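Local coordinates for putative oxidoreductase (Gluconobacter oxydans, PDB 3WJ7), which probably catalyses nicotinamide-coenzyme-dependent oxidation or reduction as a member of the short-chain dehydrogenase/reductase (SDR) family, with aldehyde dehydrogenase activity proposed, at residues D94-M99 with I151-L156; V145-V150 with S157-E162; V185-I190 with V328-A333; L215-V220 with R322-A327. All coordinates share one frame; numbering follows the deposited sequence.

Interaction 1 (D94-M99 with I151-L156); sequences DPETMM and IGIYKL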
loop_
_atom_site.group_PDB
_atom_site.type_symbol
_atom_site.label_atom_id
_atom_site.label_comp_id
_atom_site.label_asym_id
_atom_site.label_seq_id
_atom_site.Cartn_x
_atom_site.Cartn_y
_atom_site.Cartn_z
ATOM N N ASP A 94 5.398 -5.067 0.897
ATOM C CA ASP A 94 5.191 -3.645 0.552
ATOM C C ASP A 94 5.021 -3.370 -0.959
ATOM O O ASP A 94 5.818 -2.635 -1.540
ATOM C CB ASP A 94 6.337 -2.761 1.126
ATOM C CG ASP A 94 7.724 -3.106 0.532
ATOM O OD1 ASP A 94 7.936 -4.266 0.111
ATOM O OD2 ASP A 94 8.612 -2.211 0.494
ATOM N N PRO A 95 3.960 -3.903 -1.581
ATOM C CA PRO A 95 4.001 -3.851 -3.048
ATOM C C PRO A 95 3.992 -2.426 -3.644
ATOM O O PRO A 95 4.511 -2.230 -4.738
ATOM C CB PRO A 95 2.787 -4.690 -3.489
ATOM C CG PRO A 95 1.884 -4.795 -2.275
ATOM C CD PRO A 95 2.675 -4.436 -1.049
ATOM N N GLU A 96 3.478 -1.432 -2.935
ATOM C CA GLU A 96 3.331 -0.114 -3.542
ATOM C C GLU A 96 4.638 0.578 -3.454
ATOM O O GLU A 96 5.005 1.378 -4.325
ATOM C CB GLU A 96 2.230 0.716 -2.881
ATOM C CG GLU A 96 0.796 0.355 -3.294
ATOM C CD GLU A 96 -0.247 1.295 -2.707
ATOM O OE1 GLU A 96 -0.178 2.517 -3.012
ATOM O OE2 GLU A 96 -1.134 0.832 -1.940
ATOM N N THR A 97 5.368 0.263 -2.400
ATOM C CA THR A 97 6.698 0.812 -2.240
ATOM C C THR A 97 7.609 0.165 -3.288
ATOM O O THR A 97 8.473 0.834 -3.802
ATOM C CB THR A 97 7.241 0.580 -0.824
ATOM O OG1 THR A 97 6.272 1.028 0.153
ATOM C CG2 THR A 97 8.577 1.277 -0.637
ATOM N N MET A 98 7.416 -1.115 -3.610
ATOM C CA MET A 98 8.308 -1.767 -4.572
ATOM C C MET A 98 8.078 -1.236 -5.968
ATOM O O MET A 98 9.025 -0.980 -6.693
ATOM C CB MET A 98 8.216 -3.291 -4.541
ATOM C CG MET A 98 8.798 -3.890 -3.278
ATOM S SD MET A 98 10.544 -3.589 -2.848
ATOM C CE MET A 98 10.681 -1.848 -2.390
ATOM N N MET A 99 6.816 -1.010 -6.311
ATOM C CA MET A 99 6.482 -0.404 -7.584
ATOM C C MET A 99 7.111 1.008 -7.743
ATOM O O MET A 99 7.645 1.319 -8.777
ATOM C CB MET A 99 4.972 -0.345 -7.737
ATOM C CG MET A 99 4.556 0.532 -8.905
ATOM S SD MET A 99 2.796 0.743 -9.067
ATOM C CE MET A 99 2.567 1.959 -7.748
ATOM N N ILE A 151 -4.979 -4.166 -13.448
ATOM C CA ILE A 151 -5.712 -4.726 -12.327
ATOM C C ILE A 151 -4.906 -4.892 -11.036
ATOM O O ILE A 151 -5.441 -4.592 -9.923
ATOM C CB ILE A 151 -6.569 -5.966 -12.764
ATOM C CG1 ILE A 151 -7.968 -5.489 -13.166
ATOM C CG2 ILE A 151 -6.700 -7.046 -11.700
ATOM C CD1 ILE A 151 -8.406 -4.133 -12.595
ATOM N N GLY A 152 -3.642 -5.329 -11.155
ATOM C CA GLY A 152 -2.839 -5.498 -9.934
ATOM C C GLY A 152 -1.579 -4.650 -9.908
ATOM O O GLY A 152 -1.235 -3.960 -10.884
ATOM N N ILE A 153 -0.873 -4.713 -8.800
ATOM C CA ILE A 153 0.273 -3.898 -8.639
ATOM C C ILE A 153 1.367 -4.439 -9.544
ATOM O O ILE A 153 2.074 -3.666 -10.143
ATOM C CB ILE A 153 0.665 -3.748 -7.138
ATOM C CG1 ILE A 153 -0.294 -2.743 -6.487
ATOM C CG2 ILE A 153 2.038 -3.099 -7.005
ATOM C CD1 ILE A 153 -0.511 -2.873 -4.979
ATOM N N TYR A 154 1.455 -5.755 -9.715
ATOM C CA TYR A 154 2.473 -6.321 -10.584
ATOM C C TYR A 154 2.344 -5.755 -11.992
ATOM O O TYR A 154 3.312 -5.313 -12.567
ATOM C CB TYR A 154 2.480 -7.876 -10.639
ATOM C CG TYR A 154 3.398 -8.387 -11.779
ATOM C CD1 TYR A 154 4.805 -8.280 -11.685
ATOM C CD2 TYR A 154 2.857 -8.903 -12.978
ATOM C CE1 TYR A 154 5.638 -8.676 -12.727
ATOM C CE2 TYR A 154 3.684 -9.318 -14.012
ATOM C CZ TYR A 154 5.071 -9.206 -13.888
ATOM O OH TYR A 154 5.897 -9.642 -14.920
ATOM N N LYS A 155 1.160 -5.789 -12.552
ATOM C CA LYS A 155 0.991 -5.315 -13.902
ATOM C C LYS A 155 1.141 -3.804 -13.919
ATOM O O LYS A 155 1.785 -3.295 -14.804
ATOM C CB LYS A 155 -0.360 -5.765 -14.521
ATOM C CG LYS A 155 -0.612 -7.268 -14.500
ATOM C CD LYS A 155 -1.951 -7.640 -15.133
ATOM C CE LYS A 155 -2.057 -7.425 -16.661
ATOM N NZ LYS A 155 -2.974 -8.447 -17.296
ATOM N N LEU A 156 0.566 -3.095 -12.947
ATOM C CA LEU A 156 0.612 -1.614 -12.895
ATOM C C LEU A 156 2.027 -1.127 -12.887
ATOM O O LEU A 156 2.388 -0.167 -13.598
ATOM C CB LEU A 156 -0.079 -1.065 -11.655
ATOM C CG LEU A 156 -0.357 0.439 -11.690
ATOM C CD1 LEU A 156 -1.158 0.817 -12.922
ATOM C CD2 LEU A 156 -1.061 0.967 -10.446
#

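Interaction 2 (V145-V150 with S157-E162); sequences VSESQV and SKYRAE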
loop_
_atom_site.group_PDB
_atom_site.type_symbol
_atom_site.label_atom_id
_atom_site.label_comp_id
_atom_site.label_asym_id
_atom_site.label_seq_id
_atom_site.Cartn_x
_atom_site.Cartn_y
_atom_site.Cartn_z
ATOM N N VAL A 145 -4.104 0.255 -24.512
ATOM C CA VAL A 145 -4.066 -0.015 -23.092
ATOM C C VAL A 145 -4.356 1.255 -22.382
ATOM O O VAL A 145 -3.836 2.283 -22.737
ATOM C CB VAL A 145 -2.650 -0.367 -22.578
ATOM C CG1 VAL A 145 -2.726 -1.616 -21.720
ATOM C CG2 VAL A 145 -1.603 -0.432 -23.714
ATOM N N SER A 146 -5.110 1.185 -21.314
ATOM C CA SER A 146 -5.256 2.368 -20.503
ATOM C C SER A 146 -4.973 2.020 -19.035
ATOM O O SER A 146 -5.380 0.949 -18.586
ATOM C CB SER A 146 -6.642 2.990 -20.743
ATOM O OG SER A 146 -7.289 3.297 -19.526
ATOM N N GLU A 147 -4.293 2.923 -18.306
ATOM C CA GLU A 147 -4.142 2.794 -16.834
ATOM C C GLU A 147 -5.375 2.296 -16.107
ATOM O O GLU A 147 -5.264 1.470 -15.207
ATOM C CB GLU A 147 -3.625 4.065 -16.161
ATOM C CG GLU A 147 -2.143 3.967 -15.803
ATOM C CD GLU A 147 -1.723 4.747 -14.559
ATOM O OE1 GLU A 147 -0.562 5.243 -14.504
ATOM O OE2 GLU A 147 -2.533 4.821 -13.615
ATOM N N SER A 148 -6.545 2.752 -16.526
ATOM C CA SER A 148 -7.781 2.411 -15.818
ATOM C C SER A 148 -8.196 0.956 -16.015
ATOM O O SER A 148 -9.067 0.442 -15.324
ATOM C CB SER A 148 -8.914 3.341 -16.251
ATOM O OG SER A 148 -9.216 3.151 -17.625
ATOM N N GLN A 149 -7.578 0.263 -16.951
ATOM C CA GLN A 149 -7.891 -1.151 -17.020
ATOM C C GLN A 149 -6.825 -2.099 -16.488
ATOM O O GLN A 149 -6.918 -3.297 -16.705
ATOM C CB GLN A 149 -8.406 -1.573 -18.388
ATOM C CG GLN A 149 -7.826 -0.879 -19.598
ATOM C CD GLN A 149 -8.521 -1.369 -20.854
ATOM O OE1 GLN A 149 -7.881 -1.674 -21.859
ATOM N NE2 GLN A 149 -9.845 -1.493 -20.779
ATOM N N VAL A 150 -5.834 -1.591 -15.765
ATOM C CA VAL A 150 -4.823 -2.492 -15.218
ATOM C C VAL A 150 -5.177 -2.898 -13.790
ATOM O O VAL A 150 -5.664 -2.091 -13.028
ATOM C CB VAL A 150 -3.427 -1.891 -15.344
ATOM C CG1 VAL A 150 -2.517 -2.425 -14.260
ATOM C CG2 VAL A 150 -2.882 -2.169 -16.737
ATOM N N SER A 157 2.837 -1.820 -12.105
ATOM C CA SER A 157 4.252 -1.570 -12.073
ATOM C C SER A 157 4.914 -1.790 -13.470
ATOM O O SER A 157 5.775 -1.003 -13.933
ATOM C CB SER A 157 4.859 -2.521 -11.082
ATOM O OG SER A 157 6.074 -1.991 -10.654
ATOM N N LYS A 158 4.546 -2.870 -14.157
ATOM C CA LYS A 158 5.211 -3.086 -15.439
ATOM C C LYS A 158 4.718 -2.015 -16.396
ATOM O O LYS A 158 5.506 -1.474 -17.152
ATOM C CB LYS A 158 5.018 -4.494 -15.981
ATOM C CG LYS A 158 5.701 -5.575 -15.174
ATOM C CD LYS A 158 7.215 -5.429 -15.243
ATOM C CE LYS A 158 7.902 -6.448 -14.331
ATOM N NZ LYS A 158 9.386 -6.258 -14.260
ATOM N N TYR A 159 3.432 -1.666 -16.308
ATOM C CA TYR A 159 2.853 -0.662 -17.179
ATOM C C TYR A 159 3.536 0.698 -16.946
ATOM O O TYR A 159 4.063 1.271 -17.898
ATOM C CB TYR A 159 1.327 -0.562 -16.996
ATOM C CG TYR A 159 0.695 0.585 -17.718
ATOM C CD1 TYR A 159 0.391 0.483 -19.081
ATOM C CD2 TYR A 159 0.442 1.787 -17.059
ATOM C CE1 TYR A 159 -0.194 1.536 -19.775
ATOM C CE2 TYR A 159 -0.142 2.861 -17.717
ATOM C CZ TYR A 159 -0.464 2.732 -19.075
ATOM O OH TYR A 159 -1.009 3.792 -19.767
ATOM N N ARG A 160 3.588 1.179 -15.705
ATOM C CA ARG A 160 4.184 2.468 -15.452
ATOM C C ARG A 160 5.632 2.552 -15.892
ATOM O O ARG A 160 6.079 3.583 -16.490
ATOM C CB ARG A 160 4.070 2.865 -13.982
ATOM C CG ARG A 160 2.640 3.157 -13.605
ATOM C CD ARG A 160 2.559 3.931 -12.319
ATOM N NE ARG A 160 1.191 4.417 -12.191
ATOM C CZ ARG A 160 0.518 4.446 -11.043
ATOM N NH1 ARG A 160 1.081 4.005 -9.923
ATOM N NH2 ARG A 160 -0.711 4.927 -11.008
ATOM N N ALA A 161 6.375 1.479 -15.623
ATOM C CA ALA A 161 7.799 1.448 -16.000
ATOM C C ALA A 161 7.940 1.512 -17.523
ATOM O O ALA A 161 8.724 2.334 -18.064
ATOM C CB ALA A 161 8.490 0.212 -15.439
ATOM N N GLU A 162 7.150 0.704 -18.224
ATOM C CA GLU A 162 7.224 0.766 -19.675
ATOM C C GLU A 162 6.872 2.191 -20.139
ATOM O O GLU A 162 7.530 2.714 -21.041
ATOM C CB GLU A 162 6.356 -0.291 -20.389
ATOM C CG GLU A 162 6.126 0.061 -21.856
ATOM C CD GLU A 162 5.456 -1.038 -22.664
ATOM O OE1 GLU A 162 4.321 -0.837 -23.160
ATOM O OE2 GLU A 162 6.052 -2.117 -22.812
#

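Interaction 3 (V185-I190 with V328-A333); sequences VGPRDI and VTDAIA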
loop_
_atom_site.group_PDB
_atom_site.type_symbol
_atom_site.label_atom_id
_atom_site.label_comp_id
_atom_site.label_asym_id
_atom_site.label_seq_id
_atom_site.Cartn_x
_atom_site.Cartn_y
_atom_site.Cartn_z
ATOM N N VAL A 185 9.080 -20.329 -19.171
ATOM C CA VAL A 185 9.202 -21.582 -18.478
ATOM C C VAL A 185 10.444 -22.220 -19.054
ATOM O O VAL A 185 10.813 -21.954 -20.201
ATOM C CB VAL A 185 7.965 -22.446 -18.761
ATOM C CG1 VAL A 185 8.123 -23.863 -18.301
ATOM C CG2 VAL A 185 6.755 -21.807 -18.126
ATOM N N GLY A 186 11.118 -23.030 -18.258
ATOM C CA GLY A 186 12.245 -23.790 -18.756
ATOM C C GLY A 186 13.150 -24.310 -17.676
ATOM O O GLY A 186 12.759 -24.350 -16.492
ATOM N N PRO A 187 14.363 -24.711 -18.062
ATOM C CA PRO A 187 15.276 -25.273 -17.072
ATOM C C PRO A 187 15.890 -24.174 -16.238
ATOM O O PRO A 187 15.792 -23.003 -16.596
ATOM C CB PRO A 187 16.328 -25.996 -17.929
ATOM C CG PRO A 187 16.307 -25.294 -19.233
ATOM C CD PRO A 187 14.866 -24.875 -19.431
ATOM N N ARG A 188 16.493 -24.547 -15.115
ATOM C CA ARG A 188 17.170 -23.593 -14.225
ATOM C C ARG A 188 16.208 -22.642 -13.521
ATOM O O ARG A 188 16.526 -21.473 -13.304
ATOM C CB ARG A 188 18.189 -22.766 -14.980
ATOM C CG ARG A 188 19.345 -23.531 -15.511
ATOM C CD ARG A 188 20.519 -22.672 -15.173
ATOM N NE ARG A 188 21.695 -23.091 -15.909
ATOM C CZ ARG A 188 22.932 -22.792 -15.537
ATOM N NH1 ARG A 188 23.142 -22.076 -14.427
ATOM N NH2 ARG A 188 23.947 -23.213 -16.274
ATOM N N ASP A 189 15.045 -23.143 -13.144
ATOM C CA ASP A 189 14.084 -22.303 -12.500
ATOM C C ASP A 189 14.261 -22.481 -10.995
ATOM O O ASP A 189 13.510 -23.190 -10.330
ATOM C CB ASP A 189 12.675 -22.591 -12.987
ATOM C CG ASP A 189 11.728 -21.487 -12.625
ATOM O OD1 ASP A 189 12.213 -20.534 -11.962
ATOM O OD2 ASP A 189 10.521 -21.559 -12.986
ATOM N N ILE A 190 15.272 -21.779 -10.498
ATOM C CA ILE A 190 15.915 -22.025 -9.224
ATOM C C ILE A 190 15.052 -21.638 -8.026
ATOM O O ILE A 190 14.905 -22.414 -7.088
ATOM C CB ILE A 190 17.270 -21.303 -9.247
ATOM C CG1 ILE A 190 18.230 -22.128 -10.131
ATOM C CG2 ILE A 190 17.771 -21.005 -7.833
ATOM C CD1 ILE A 190 19.441 -21.393 -10.650
ATOM N N VAL A 328 8.052 -26.912 -21.036
ATOM C CA VAL A 328 7.521 -27.644 -19.892
ATOM C C VAL A 328 8.346 -28.915 -19.623
ATOM O O VAL A 328 8.685 -29.215 -18.477
ATOM C CB VAL A 328 6.027 -28.024 -20.133
ATOM C CG1 VAL A 328 5.504 -28.958 -19.058
ATOM C CG2 VAL A 328 5.158 -26.781 -20.256
ATOM N N THR A 329 8.655 -29.651 -20.692
ATOM C CA THR A 329 9.537 -30.815 -20.670
ATOM C C THR A 329 10.894 -30.556 -20.034
ATOM O O THR A 329 11.306 -31.273 -19.147
ATOM C CB THR A 329 9.761 -31.341 -22.111
ATOM O OG1 THR A 329 8.495 -31.753 -22.678
ATOM C CG2 THR A 329 10.744 -32.515 -22.122
ATOM N N ASP A 330 11.603 -29.543 -20.503
ATOM C CA ASP A 330 12.899 -29.191 -19.920
ATOM C C ASP A 330 12.804 -28.777 -18.440
ATOM O O ASP A 330 13.607 -29.241 -17.619
ATOM C CB ASP A 330 13.547 -28.071 -20.699
ATOM C CG ASP A 330 13.792 -28.422 -22.143
ATOM O OD1 ASP A 330 13.697 -29.622 -22.509
ATOM O OD2 ASP A 330 14.096 -27.476 -22.910
ATOM N N ALA A 331 11.810 -27.938 -18.112
ATOM C CA ALA A 331 11.597 -27.472 -16.746
ATOM C C ALA A 331 11.388 -28.655 -15.787
ATOM O O ALA A 331 11.969 -28.687 -14.681
ATOM C CB ALA A 331 10.426 -26.488 -16.689
ATOM N N ILE A 332 10.592 -29.642 -16.211
ATOM C CA ILE A 332 10.393 -30.854 -15.401
ATOM C C ILE A 332 11.659 -31.708 -15.361
ATOM O O ILE A 332 12.042 -32.171 -14.291
ATOM C CB ILE A 332 9.196 -31.690 -15.871
ATOM C CG1 ILE A 332 7.905 -31.013 -15.463
ATOM C CG2 ILE A 332 9.254 -33.109 -15.312
ATOM C CD1 ILE A 332 6.784 -31.234 -16.441
ATOM N N ALA A 333 12.352 -31.871 -16.475
ATOM C CA ALA A 333 13.550 -32.722 -16.418
ATOM C C ALA A 333 14.539 -32.095 -15.432
ATOM O O ALA A 333 15.160 -32.773 -14.602
ATOM C CB ALA A 333 14.198 -32.926 -17.797
#

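Interaction 4 (L215-V220 with R322-A327); sequences LNIVHV and RPARDA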
loop_
_atom_site.group_PDB
_atom_site.type_symbol
_atom_site.label_atom_id
_atom_site.label_comp_id
_atom_site.label_asym_id
_atom_site.label_seq_id
_atom_site.Cartn_x
_atom_site.Cartn_y
_atom_site.Cartn_z
ATOM N N LEU A 215 -2.998 -18.176 -20.779
ATOM C CA LEU A 215 -1.735 -17.486 -20.743
ATOM C C LEU A 215 -0.967 -17.866 -21.981
ATOM O O LEU A 215 -1.443 -18.642 -22.784
ATOM C CB LEU A 215 -0.938 -17.760 -19.437
ATOM C CG LEU A 215 -0.447 -19.119 -18.867
ATOM C CD1 LEU A 215 -0.634 -19.037 -17.344
ATOM C CD2 LEU A 215 -1.149 -20.385 -19.349
ATOM N N ASN A 216 0.217 -17.291 -22.120
ATOM C CA ASN A 216 1.095 -17.556 -23.209
ATOM C C ASN A 216 2.385 -17.976 -22.554
ATOM O O ASN A 216 2.968 -17.187 -21.802
ATOM C CB ASN A 216 1.306 -16.256 -23.968
ATOM C CG ASN A 216 2.167 -16.404 -25.209
ATOM O OD1 ASN A 216 3.333 -16.793 -25.143
ATOM N ND2 ASN A 216 1.608 -16.019 -26.337
ATOM N N ILE A 217 2.838 -19.192 -22.870
ATOM C CA ILE A 217 4.104 -19.739 -22.381
ATOM C C ILE A 217 5.211 -19.712 -23.433
ATOM O O ILE A 217 4.958 -19.902 -24.624
ATOM C CB ILE A 217 3.886 -21.133 -21.781
ATOM C CG1 ILE A 217 3.312 -20.896 -20.380
ATOM C CG2 ILE A 217 5.194 -21.912 -21.659
ATOM C CD1 ILE A 217 2.548 -22.049 -19.853
ATOM N N VAL A 218 6.432 -19.451 -22.984
ATOM C CA VAL A 218 7.533 -19.226 -23.868
ATOM C C VAL A 218 8.756 -19.780 -23.234
ATOM O O VAL A 218 8.976 -19.583 -22.051
ATOM C CB VAL A 218 7.765 -17.722 -24.128
ATOM C CG1 VAL A 218 7.993 -16.949 -22.816
ATOM C CG2 VAL A 218 8.908 -17.542 -25.101
ATOM N N HIS A 219 9.555 -20.491 -24.018
ATOM C CA HIS A 219 10.776 -21.048 -23.493
ATOM C C HIS A 219 11.655 -19.879 -23.056
ATOM O O HIS A 219 11.776 -18.898 -23.777
ATOM C CB HIS A 219 11.485 -21.909 -24.545
ATOM C CG HIS A 219 12.439 -22.889 -23.957
ATOM N ND1 HIS A 219 13.586 -22.498 -23.297
ATOM C CD2 HIS A 219 12.394 -24.239 -23.880
ATOM C CE1 HIS A 219 14.201 -23.571 -22.822
ATOM N NE2 HIS A 219 13.502 -24.640 -23.170
ATOM N N VAL A 220 12.231 -19.993 -21.866
ATOM C CA VAL A 220 13.139 -18.999 -21.309
ATOM C C VAL A 220 14.313 -18.727 -22.241
ATOM O O VAL A 220 14.763 -17.580 -22.375
ATOM C CB VAL A 220 13.631 -19.403 -19.892
ATOM C CG1 VAL A 220 14.671 -20.506 -19.961
ATOM C CG2 VAL A 220 14.238 -18.222 -19.159
ATOM N N ARG A 322 10.305 -22.150 -29.772
ATOM C CA ARG A 322 9.958 -23.560 -29.845
ATOM C C ARG A 322 8.611 -23.753 -29.145
ATOM O O ARG A 322 8.090 -22.822 -28.542
ATOM C CB ARG A 322 11.110 -24.468 -29.376
ATOM C CG ARG A 322 11.319 -24.566 -27.885
ATOM C CD ARG A 322 12.474 -23.682 -27.475
ATOM N NE ARG A 322 13.648 -24.381 -26.956
ATOM C CZ ARG A 322 14.815 -23.772 -26.777
ATOM N NH1 ARG A 322 14.953 -22.475 -27.095
ATOM N NH2 ARG A 322 15.840 -24.440 -26.277
ATOM N N PRO A 323 7.970 -24.911 -29.309
ATOM C CA PRO A 323 6.607 -24.930 -28.729
ATOM C C PRO A 323 6.594 -25.077 -27.198
ATOM O O PRO A 323 7.647 -25.366 -26.597
ATOM C CB PRO A 323 5.963 -26.138 -29.401
ATOM C CG PRO A 323 7.106 -27.011 -29.834
ATOM C CD PRO A 323 8.261 -26.105 -30.129
ATOM N N ALA A 324 5.420 -24.879 -26.580
ATOM C CA ALA A 324 5.289 -24.847 -25.106
ATOM C C ALA A 324 5.657 -26.180 -24.455
ATOM O O ALA A 324 6.206 -26.216 -23.355
ATOM C CB ALA A 324 3.883 -24.451 -24.689
ATOM N N ARG A 325 5.346 -27.276 -25.138
ATOM C CA ARG A 325 5.685 -28.575 -24.635
ATOM C C ARG A 325 7.190 -28.734 -24.457
ATOM O O ARG A 325 7.644 -29.410 -23.559
ATOM C CB ARG A 325 5.079 -29.660 -25.514
ATOM C CG ARG A 325 5.852 -30.971 -25.529
ATOM C CD ARG A 325 5.082 -32.065 -26.237
ATOM N NE ARG A 325 4.107 -32.639 -25.324
ATOM C CZ ARG A 325 2.804 -32.463 -25.435
ATOM N NH1 ARG A 325 2.330 -31.744 -26.445
ATOM N NH2 ARG A 325 1.997 -33.014 -24.545
ATOM N N ASP A 326 7.976 -28.080 -25.279
ATOM C CA ASP A 326 9.417 -28.174 -25.107
ATOM C C ASP A 326 9.861 -27.496 -23.799
ATOM O O ASP A 326 10.743 -28.012 -23.081
ATOM C CB ASP A 326 10.154 -27.603 -26.334
ATOM C CG ASP A 326 10.135 -28.564 -27.575
ATOM O OD1 ASP A 326 9.339 -29.550 -27.621
ATOM O OD2 ASP A 326 10.934 -28.312 -28.527
ATOM N N ALA A 327 9.253 -26.346 -23.496
ATOM C CA ALA A 327 9.628 -25.611 -22.303
ATOM C C ALA A 327 9.245 -26.338 -21.032
ATOM O O ALA A 327 10.031 -26.353 -20.064
ATOM C CB ALA A 327 9.033 -24.222 -22.294
#

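Interaction 1 (D94-M99 with I151-L156)
P95 opens helix 95-115 and packs against I153, which stands at the same point of helix 153-172. The CB of P95 lies 3.9 Å from I153 CG2, and the P95 ring carbons CB and CG also touch CD1 of that isoleucine. The same methyl, I153 CG2, sits 3.5 Å from P95 O. That carbonyl already accepts the backbone bond from M99 N inside its own helix. Next comes E96, which touches I153 with its aliphatic part alone. Its CG is 3.9 Å from I153 CD1, and the two side chains cross at about a right angle. Beyond CG the glutamate runs extended (chi2 -175°), which carries the CD of its carboxylate onward. The carboxylate is bound outside the contact, its OE1 accepting from T97 N of the third subunit. One helical turn after P95, M99 points at the partner helix. Its CB rests 4.1 Å from I153 CG2. Its CG, anti to the backbone N (chi1 168°), starts the chain that brings SD to L156. M99 SD lies 4.1 Å from L156 CD2 and equally near L156 CG. L156 stands three residues, nearly one turn, after I153. The paired helices belong to the Rossmann-like SDR fold, and neighbouring subunits pack on their surface here. M99 also touches T97 of the third subunit. The chemistry is nonpolar across the helix pair, and the carboxylate of E96 bonds to the third subunit. The same few residues therefore serve both the helix packing and the assembly.

Interaction 2 (V145-V150 with S157-E162)
R160 NE donates to E147 OE1 at 3.0 Å, nearly straight at 168°. This salt bridge ties the loop before helix 153-172 to the helix itself, in the part of the SDR fold where Y154 and K158 fit the family's YxxxK pattern. The grip is side-on and uses two nitrogens. R160 NH2 gives a second bond to E147 OE2 at 3.2 Å, more bent than the first. OE1 lies in the guanidinium plane, whereas NE meets OE1 from well above the carboxylate plane. The carboxylate and guanidinium are accordingly turned 55° against each other. R160 reaches across because its chain is extended from CG to NE. Its NH1 also forms a salt bridge with D94 of the third subunit, so one guanidinium serves two carboxylates. An alanine in place of R160 would probably leave E147, and D94 of the third subunit, without their charged mate and the loop less firmly held to the helix. Beside the bridge, the Y159 side chain points toward the loop, with its CG anti to the backbone N (chi1 172°). The V145 side chain approaches this ring obliquely, its CB 4.2 Å from Y159 CE1. The loop has its own brace, an ST turn at S146. There S146 OG accepts from S148 N at 3.1 Å and lies 2.7 Å from S148 OG.

Interaction 3 (V185-I190 with V328-A333)
P187 and D330 lie side by side and point the same way. The closest approach between their side chains is P187 CD to D330 CB, 3.7 Å. D330 is on helix 324-337, while P187 is in the loop that leaves strand 176-185. The aspartate thus presents its CB to the proline ring, and its carboxylate is engaged elsewhere: D330 OD2 pairs with H219. One residue on, A331 lies against the backbone of G186. Here the two backbones come close, with G186 CA and A331 CA 4.2 Å apart. The carbonyl of G186 is turned to the helix, and A331 CA approaches G186 O at 3.3 Å in a bent CH...O contact. A CB at G186 would collide with P187 CD and crowd the carbonyl oxygen of V185, so a glycine is needed at these backbone angles. V185, the last residue of its strand, points at the helix. Its CG1 stands anti to the backbone N (chi1 169°) and rests 3.8 Å from A331 CB. The same methyl lies 4.1 Å from V328 N. Around this, V185 also packs on T195 and I199 of helix 194-203. The contact joins the end of a central strand of the Rossmann sheet to the last helix of the chain. It is a match of small surfaces: a methyl, a bare backbone and a proline ring. Its hold therefore rests on close fit, and the D330 carboxylate at its rim turns to H219.

Interaction 4 (L215-V220 with R322-A327)
The guanidinium of R322 lies flat on the imidazole of H219, an offset stack with centres 3.7 Å apart and planes 18° apart. It joins the end of strand 214-219 of the Rossmann sheet to the residues leading into helix 324-337. R322 NE sits over one face of the ring, toward the rim, 3.3 Å from H219 CD2. Just behind it R322 CD rests on H219 CB and CG, each at 3.6 Å. The arginine bends at chi2 and chi3 to lie over the ring. H219 leans toward the helix with its CG anti to the backbone N (chi1 -159°). There its CD2 is 3.7 Å from A327 CB. Two residues earlier on the strand, I217 CG2 meets A324 CB at 4.2 Å, a nonpolar contact that also involves V185 and L252 on the I217 side.

Further out, several groups fix the stacked pair. H219 ND1 accepts from D221 N and so caps helix 220-233, while H219 NE2 pairs with D330 OD2. With ND1 accepting, the ring is probably neutral, which would suit the cation stacked on it. R322 NH1 forms a salt bridge with D222, which holds the guanidinium in place. An alanine in place of R322 would probably leave D222 without its charged partner and the H219 face without its flat cover. The helix start is also held from the neighbouring strand 239-248, where E245 OE1 accepts a hydrogen bond from A324 N.

The four contacts form two pairs, on opposite sides of the chain's centre. Interactions 1 and 2 share helix 153-172, and their centres are 11 Å apart. Their segments alternate along the chain, and both touch the third subunit. Interactions 3 and 4 share helix 324-337, their centres 10 Å apart. Interaction 4 is nested inside the loop that interaction 3 closes, and V185 O and V220 N are probably hydrogen-bonded between them. Between the pairs the centres lie 25 to 30 Å apart. The first pair comes earlier in the chain and helps form the subunit interface. The second fastens the last helix to strands 176-185 and 214-219 of the central sheet.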